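Side-chain contact in molinate hydrolase (Gulosibacter molinativorax, PDB 4UB9), which hydrolyses the thiocarbamate herbicide molinate and is a zinc-containing member of the amidohydrolase family, probably acting on carbon-nitrogen bonds other than peptide bonds: residues M300-A303 and T304-G307. Residues are numbered along the deposited sequence; the frame is centred on the assembly and turned at random.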
loop_
_atom_site.group_PDB
_atom_site.type_symbol
_atom_site.label_atom_id
_atom_site.label_comp_id
_atom_site.label_asym_id
_atom_site.label_seq_id
_atom_site.Cartn_x
_atom_site.Cartn_y
_atom_site.Cartn_z
ATOM N N MET A 300 -13.008 -23.252 24.489
ATOM C CA MET A 300 -13.062 -21.913 23.939
ATOM C C MET A 300 -11.653 -21.299 23.800
ATOM O O MET A 300 -11.010 -20.919 24.781
ATOM C CB MET A 300 -13.967 -21.062 24.824
ATOM C CG MET A 300 -15.398 -21.571 24.743
ATOM S SD MET A 300 -16.528 -20.740 25.849
ATOM C CE MET A 300 -15.891 -21.357 27.405
ATOM N N ILE A 301 -11.204 -21.171 22.561
ATOM C CA ILE A 301 -9.870 -20.661 22.263
ATOM C C ILE A 301 -9.791 -19.143 22.470
ATOM O O ILE A 301 -10.697 -18.388 22.106
ATOM C CB ILE A 301 -9.423 -21.033 20.866
ATOM C CG1 ILE A 301 -9.551 -22.533 20.644
ATOM C CG2 ILE A 301 -7.992 -20.607 20.606
ATOM C CD1 ILE A 301 -8.677 -23.400 21.526
ATOM N N HIS A 302 -8.710 -18.735 23.105
ATOM C CA HIS A 302 -8.434 -17.331 23.524
ATOM C C HIS A 302 -9.662 -16.615 24.036
ATOM O O HIS A 302 -10.071 -15.580 23.549
ATOM C CB HIS A 302 -7.585 -16.509 22.542
ATOM C CG HIS A 302 -8.044 -16.546 21.130
ATOM N ND1 HIS A 302 -9.241 -16.003 20.716
ATOM C CD2 HIS A 302 -7.415 -16.969 20.007
ATOM C CE1 HIS A 302 -9.360 -16.156 19.408
ATOM N NE2 HIS A 302 -8.267 -16.735 18.952
ATOM N N ALA A 303 -10.229 -17.232 25.058
ATOM C CA ALA A 303 -11.499 -16.818 25.598
ATOM C C ALA A 303 -11.432 -15.407 26.112
ATOM O O ALA A 303 -12.418 -14.690 26.125
ATOM C CB ALA A 303 -11.894 -17.759 26.713
ATOM N N THR A 304 -10.267 -15.028 26.600
ATOM C CA THR A 304 -10.093 -13.705 27.219
ATOM C C THR A 304 -9.783 -12.599 26.229
ATOM O O THR A 304 -9.600 -11.444 26.624
ATOM C CB THR A 304 -8.952 -13.732 28.268
ATOM O OG1 THR A 304 -7.814 -14.388 27.696
ATOM C CG2 THR A 304 -9.414 -14.472 29.477
ATOM N N MET A 305 -9.673 -12.963 24.950
ATOM C CA MET A 305 -9.495 -11.967 23.913
ATOM C C MET A 305 -10.885 -11.410 23.555
ATOM O O MET A 305 -11.638 -12.007 22.828
ATOM C CB MET A 305 -8.824 -12.553 22.706
ATOM C CG MET A 305 -8.420 -11.477 21.719
ATOM S SD MET A 305 -7.941 -12.210 20.152
ATOM C CE MET A 305 -6.363 -12.982 20.604
ATOM N N THR A 306 -11.214 -10.255 24.105
ATOM C CA THR A 306 -12.586 -9.755 24.076
ATOM C C THR A 306 -12.757 -8.322 23.631
ATOM O O THR A 306 -13.512 -7.571 24.219
ATOM C CB THR A 306 -13.254 -9.905 25.461
ATOM O OG1 THR A 306 -12.568 -9.129 26.432
ATOM C CG2 THR A 306 -13.243 -11.339 25.869
ATOM N N GLY A 307 -12.056 -7.941 22.580
ATOM C CA GLY A 307 -12.289 -6.622 21.989
ATOM C C GLY A 307 -11.828 -5.480 22.875
ATOM O O GLY A 307 -12.289 -4.350 22.766
HETATM O O HOH W 1 -13.406 -14.303 23.483
#
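Three torsions bring Met305 over the ring of His302: the imidazole is held with CG between the backbone N and the carbonyl carbon (chi1 50°), while Met305 sends its CG anti to its own N (chi1 -170°) and then bends at the sulfur (chi3 -71°). The bend lays the thioether across one face of the ring. The methyl CE of Met305 stands 4.1 Å from the centroid of the His302 ring in a CH-pi contact, displaced toward the rim so that His302 CG is its nearest ring atom, and Met305 SD lies over the same face, 4.3 Å from the His302 ring centroid, as a sulfur-aromatic contact. The two residues are the ends of a type I beta turn, His302 to Met305, closed by the bond from Met305 N to His302 O, 3.0 Å long. The example illustrates how metal ligands are placed in the amidohydrolase fold, a TIM-barrel enzyme family: His302 lies near the C-terminal end of the parallel strand that includes Met300, and its NE2 binds the zinc ion together with His282, which lies at the end of the neighbouring strand 279-282. The imidazole is also steadied through ND1, which makes a weak hydrogen bond to Thr283 O. A leucine in place of His302 would probably leave the zinc ion short of a ligand and deprive the Met305 thioether of the aromatic face on which it rests. Farther round the turn, a water lies 2.8 Å from Ala303 O and 3.0 Å from Met305 O, within hydrogen-bonding reach of both backbone carbonyls. Thr306 lays its CG2 methyl 3.5 Å from Ala303 O, whereas its hydroxyl bonds to Ala309 O. Thr304 meets helix 353-363, where its OG1 is hydrogen-bonded to Asp358 OD1.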